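PDB 3K9T: putative peptidase from Clostridium acetobutylicum, which binds one zinc ion per subunit and probably serves in the biosynthesis of modified polysaccharides, with no peptidase activity expected despite its aminopeptidase-like domain. Local coordinates for residues H54-G59 with L235-D240; A76-S81 with K85-K90. All coordinates share one frame; numbering follows the deposited sequence.

Contact 1: H54-G59 with L235-D240; sequences HEVKSG and LSRNED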
# COMPACT_ATOMS: atom_id res chain seq x y z
N HIS A 54 -15.20 -7.83 43.83
CA HIS A 54 -15.87 -9.10 43.57
C HIS A 54 -15.01 -10.24 44.10
O HIS A 54 -13.78 -10.18 44.06
CB HIS A 54 -16.11 -9.29 42.06
CG HIS A 54 -17.13 -8.36 41.48
ND1 HIS A 54 -18.46 -8.70 41.33
CD2 HIS A 54 -17.02 -7.09 41.00
CE1 HIS A 54 -19.12 -7.69 40.80
NE2 HIS A 54 -18.27 -6.69 40.60
N GLU A 55 -15.66 -11.29 44.59
CA GLU A 55 -14.95 -12.47 45.07
C GLU A 55 -15.60 -13.70 44.43
O GLU A 55 -16.75 -14.01 44.73
CB GLU A 55 -14.98 -12.55 46.60
CG GLU A 55 -14.23 -11.44 47.33
CD GLU A 55 -12.73 -11.62 47.38
OE1 GLU A 55 -12.24 -12.73 47.12
OE2 GLU A 55 -12.02 -10.64 47.73
N VAL A 56 -14.88 -14.35 43.52
CA VAL A 56 -15.42 -15.53 42.82
C VAL A 56 -14.82 -16.79 43.46
O VAL A 56 -13.60 -16.92 43.55
CB VAL A 56 -15.11 -15.46 41.31
CG1 VAL A 56 -15.79 -16.62 40.59
CG2 VAL A 56 -15.57 -14.12 40.76
N LYS A 57 -15.69 -17.69 43.91
CA LYS A 57 -15.28 -18.91 44.62
C LYS A 57 -14.33 -19.80 43.84
O LYS A 57 -14.48 -20.02 42.64
CB LYS A 57 -16.52 -19.76 45.04
CG LYS A 57 -17.10 -19.44 46.46
CD LYS A 57 -18.20 -20.44 46.89
N SER A 58 -13.32 -20.32 44.52
CA SER A 58 -12.45 -21.31 43.91
C SER A 58 -13.32 -22.44 43.37
O SER A 58 -14.27 -22.85 44.04
CB SER A 58 -11.50 -21.90 44.93
OG SER A 58 -10.64 -20.94 45.45
N GLY A 59 -12.98 -22.94 42.19
CA GLY A 59 -13.72 -24.02 41.56
C GLY A 59 -14.78 -23.54 40.58
O GLY A 59 -15.33 -24.34 39.87
N LEU A 235 -15.08 -11.53 31.93
CA LEU A 235 -15.83 -11.76 30.68
C LEU A 235 -16.94 -12.80 30.91
O LEU A 235 -18.05 -12.66 30.41
CB LEU A 235 -14.89 -12.16 29.52
CG LEU A 235 -14.03 -11.04 28.95
CD1 LEU A 235 -12.91 -11.52 28.03
CD2 LEU A 235 -14.92 -10.03 28.23
N SER A 236 -16.65 -13.82 31.72
CA SER A 236 -17.62 -14.90 31.94
C SER A 236 -18.80 -14.37 32.75
O SER A 236 -19.88 -14.93 32.71
CB SER A 236 -16.99 -16.13 32.64
OG SER A 236 -16.79 -15.94 34.04
N ARG A 237 -18.60 -13.28 33.46
CA ARG A 237 -19.65 -12.72 34.30
C ARG A 237 -20.32 -11.51 33.67
O ARG A 237 -21.24 -10.96 34.27
CB ARG A 237 -19.05 -12.39 35.68
CG ARG A 237 -18.73 -13.66 36.49
CD ARG A 237 -17.62 -13.47 37.50
NE ARG A 237 -17.96 -12.43 38.45
CZ ARG A 237 -18.74 -12.58 39.51
NH1 ARG A 237 -19.30 -13.75 39.79
NH2 ARG A 237 -18.98 -11.53 40.28
N ASN A 238 -19.92 -11.12 32.46
CA ASN A 238 -20.43 -9.89 31.86
C ASN A 238 -20.71 -9.99 30.35
O ASN A 238 -20.55 -9.02 29.60
CB ASN A 238 -19.43 -8.76 32.16
CG ASN A 238 -19.37 -8.42 33.63
OD1 ASN A 238 -20.25 -7.75 34.14
ND2 ASN A 238 -18.31 -8.86 34.32
N GLU A 239 -21.12 -11.17 29.88
CA GLU A 239 -21.38 -11.34 28.44
C GLU A 239 -22.42 -10.34 27.94
O GLU A 239 -22.29 -9.80 26.85
CB GLU A 239 -21.76 -12.79 28.08
CG GLU A 239 -20.65 -13.79 28.30
CD GLU A 239 -20.94 -15.13 27.64
OE1 GLU A 239 -20.75 -15.26 26.41
OE2 GLU A 239 -21.31 -16.08 28.36
N ASP A 240 -23.42 -10.08 28.78
CA ASP A 240 -24.47 -9.09 28.51
C ASP A 240 -23.97 -7.68 28.22
O ASP A 240 -24.62 -6.93 27.51
CB ASP A 240 -25.43 -9.01 29.71
CG ASP A 240 -24.70 -8.72 31.04
OD1 ASP A 240 -23.83 -9.52 31.42
OD2 ASP A 240 -25.02 -7.71 31.71

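Contact 2: A76-S81 with K85-K90; sequences AYVRNS and KVIDFK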
# COMPACT_ATOMS: atom_id res chain seq x y z
N ALA A 76 8.47 -16.49 54.85
CA ALA A 76 9.27 -17.50 54.17
C ALA A 76 10.72 -17.16 54.42
O ALA A 76 11.08 -15.97 54.47
CB ALA A 76 8.98 -17.52 52.70
N TYR A 77 11.55 -18.19 54.61
CA TYR A 77 13.00 -18.00 54.79
C TYR A 77 13.79 -19.30 54.70
O TYR A 77 13.24 -20.39 54.90
CB TYR A 77 13.32 -17.29 56.13
CG TYR A 77 12.68 -17.89 57.37
CD1 TYR A 77 13.30 -18.90 58.11
CD2 TYR A 77 11.45 -17.41 57.83
CE1 TYR A 77 12.70 -19.43 59.26
CE2 TYR A 77 10.85 -17.93 58.96
CZ TYR A 77 11.47 -18.93 59.68
OH TYR A 77 10.84 -19.42 60.81
N VAL A 78 15.07 -19.15 54.32
CA VAL A 78 16.07 -20.20 54.39
C VAL A 78 17.06 -19.69 55.45
O VAL A 78 17.62 -18.61 55.33
CB VAL A 78 16.82 -20.42 53.06
CG1 VAL A 78 17.98 -21.40 53.27
CG2 VAL A 78 15.86 -20.91 51.95
N ARG A 79 17.24 -20.48 56.50
CA ARG A 79 18.09 -20.06 57.62
C ARG A 79 19.25 -21.03 57.78
O ARG A 79 19.06 -22.23 57.63
CB ARG A 79 17.24 -20.07 58.87
CG ARG A 79 17.85 -19.40 60.04
CD ARG A 79 17.01 -19.69 61.26
NE ARG A 79 16.14 -18.58 61.65
CZ ARG A 79 14.90 -18.71 62.12
NH1 ARG A 79 14.30 -19.90 62.19
NH2 ARG A 79 14.21 -17.62 62.47
N ASN A 80 20.45 -20.52 58.05
CA ASN A 80 21.61 -21.41 58.25
C ASN A 80 21.76 -21.81 59.73
O ASN A 80 21.04 -21.29 60.59
CB ASN A 80 22.89 -20.79 57.66
CG ASN A 80 23.39 -19.58 58.44
OD1 ASN A 80 23.03 -19.37 59.61
ND2 ASN A 80 24.22 -18.76 57.79
N SER A 81 22.70 -22.72 60.02
CA SER A 81 22.91 -23.24 61.40
C SER A 81 23.35 -22.16 62.36
O SER A 81 23.06 -22.23 63.55
CB SER A 81 23.98 -24.33 61.43
OG SER A 81 24.20 -24.87 60.15
N LYS A 85 19.09 -15.83 58.41
CA LYS A 85 18.17 -15.97 57.27
C LYS A 85 18.88 -15.56 55.99
O LYS A 85 18.88 -14.39 55.61
CB LYS A 85 16.92 -15.10 57.45
CG LYS A 85 15.95 -15.62 58.47
CD LYS A 85 14.85 -14.62 58.81
CE LYS A 85 13.77 -15.35 59.60
NZ LYS A 85 12.76 -14.47 60.20
N VAL A 86 19.50 -16.54 55.33
CA VAL A 86 20.26 -16.29 54.12
C VAL A 86 19.31 -15.95 52.94
O VAL A 86 19.74 -15.35 51.95
CB VAL A 86 21.25 -17.45 53.79
CG1 VAL A 86 22.30 -17.61 54.91
CG2 VAL A 86 20.52 -18.74 53.56
N ILE A 87 18.03 -16.33 53.04
CA ILE A 87 16.98 -15.83 52.14
C ILE A 87 15.84 -15.39 53.05
O ILE A 87 15.47 -16.13 53.96
CB ILE A 87 16.44 -16.86 51.13
CG1 ILE A 87 17.56 -17.49 50.31
CG2 ILE A 87 15.48 -16.16 50.20
CD1 ILE A 87 17.11 -18.54 49.30
N ASP A 88 15.29 -14.20 52.81
CA ASP A 88 14.25 -13.61 53.67
C ASP A 88 13.16 -12.86 52.86
O ASP A 88 13.37 -11.80 52.27
CB ASP A 88 14.89 -12.69 54.74
CG ASP A 88 13.89 -12.19 55.80
OD1 ASP A 88 12.70 -12.54 55.71
OD2 ASP A 88 14.30 -11.45 56.74
N PHE A 89 11.98 -13.47 52.85
CA PHE A 89 10.79 -12.94 52.22
C PHE A 89 10.48 -11.52 52.64
O PHE A 89 10.05 -10.73 51.83
CB PHE A 89 9.62 -13.83 52.63
CG PHE A 89 8.28 -13.37 52.13
CD1 PHE A 89 7.92 -13.56 50.81
CD2 PHE A 89 7.37 -12.78 52.98
CE1 PHE A 89 6.67 -13.17 50.36
CE2 PHE A 89 6.11 -12.40 52.53
CZ PHE A 89 5.76 -12.61 51.22
N LYS A 90 10.68 -11.21 53.92
CA LYS A 90 10.46 -9.88 54.44
C LYS A 90 11.36 -8.84 53.78
O LYS A 90 11.03 -7.67 53.78
CB LYS A 90 10.66 -9.86 55.97
CG LYS A 90 9.64 -10.71 56.72
CD LYS A 90 9.86 -10.70 58.25

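Contact 1: H54-G59 with L235-D240
Arg237 of segment 235-240 reaches across to strand 52-57 and lays its guanidinium group against His54 and Val56. Its NH2 gives a weak hydrogen bond to ND1 of His54, 3.1 Å away. The bond is bent, 130° at the hydrogen. ND1 sits at the edge of the guanidinium, near its plane, and the imidazole is turned steeply against that plane, 74° apart. Val56 meets the same guanidinium over one face: CG2 lies 3.7 Å from both NE and CZ of Arg237, offset toward the rim. The long side chain takes a bend at chi3 (59°) that swings its head toward the strand. On Val56 it is CG2, anti to the carbonyl carbon, that meets the arginine.

Strand 166-174, next in the sheet, positions these groups. Tyr169 receives the hydrogen bond of Arg237 NE on its OH, stacks its ring with the imidazole of His54 and touches Val56, so that all three residues share one neighbour. The arginine head is thus held mainly by NE to the tyrosine OH, with the weak NH2 bond to the histidine as a supplement and a methyl group against its face. If ND1 accepts from NH2, as the weak bond suggests, it carries no proton there, and the nearby positive charge would probably disfavour protonation of this imidazole.

Contact 2: A76-S81 with K85-K90
The aminobutyl chain of Lys85 runs across one face of the Tyr77 ring. Its CE stands 3.7 Å from the ring centroid in a CH-pi contact, and NZ follows at 4.3 Å, 24° off the ring normal, as a cation-pi pair. Tyr77 carries CG between its backbone N and carbonyl carbon (chi1 51°), which stands the ring out roughly at right angles to the run of the strand, with the extended lysine crossing it obliquely. The guanidinium of Arg79 joins this face of the hairpin: Tyr77 CE1 lies over one of its faces, and its NH2 comes within 4.1 Å of Lys85 NZ. These like charges are close, but Arg79 NH1 forms a salt bridge with Glu155 on strand 153-163, which probably eases the repulsion.

On the other face Val78 and Ile87 lie side by side and point the same way, CG2 of Val78 3.8 Å from CD1 of Ile87. Val78 CG1 meets CG2 of Val86. Phe139 packs on Val78 and Ile87 from beyond the hairpin. ND2 of Asn80 meets CG1 of Val86, 3.6 Å away, the two side chains crossing at about a right angle, while Asn80 OD1 accepts from Glu84 N.

Val78 O receives two amides: Ile87 N at 3.3 Å, in the carbonyl plane and nearly straight (169°), and Val86 N at 2.8 Å, a weak, bent bond. Val78 N returns a bond to Ile87 O, and Phe89 N binds Ala76 O. OD1 of Asp88 accepts from Lys90 N, met from above the carboxylate plane, in an Asx turn. With Val86 and Ile87 both facing Val78, and the register shifted by one residue before Arg79 pairs with Lys85, this is a classic beta bulge in an antiparallel hairpin, at an outer edge of the four-stranded sheet of the insert domain.

Contact 1 closes a long loop, and contact 2 is nested inside it: the hairpin of 76-81 and 85-90 lies in the insert, which begins at the end of strand 52-57, so segment 54-59 straddles the boundary. Contact 1 ties the strand at one edge of the mixed sheet within this chain to helix 229-237. The centres of contacts 1 and 2 are 38 Å apart and their nearest atoms about 18 Å, so they do not touch. Neither lies at the zinc site of His190, Asp196 and His325. Near contact 1, Glu239 forms a salt bridge to Lys365 of a second subunit, whereas segments 76-81 and 85-90 touch no other chain of the trimer.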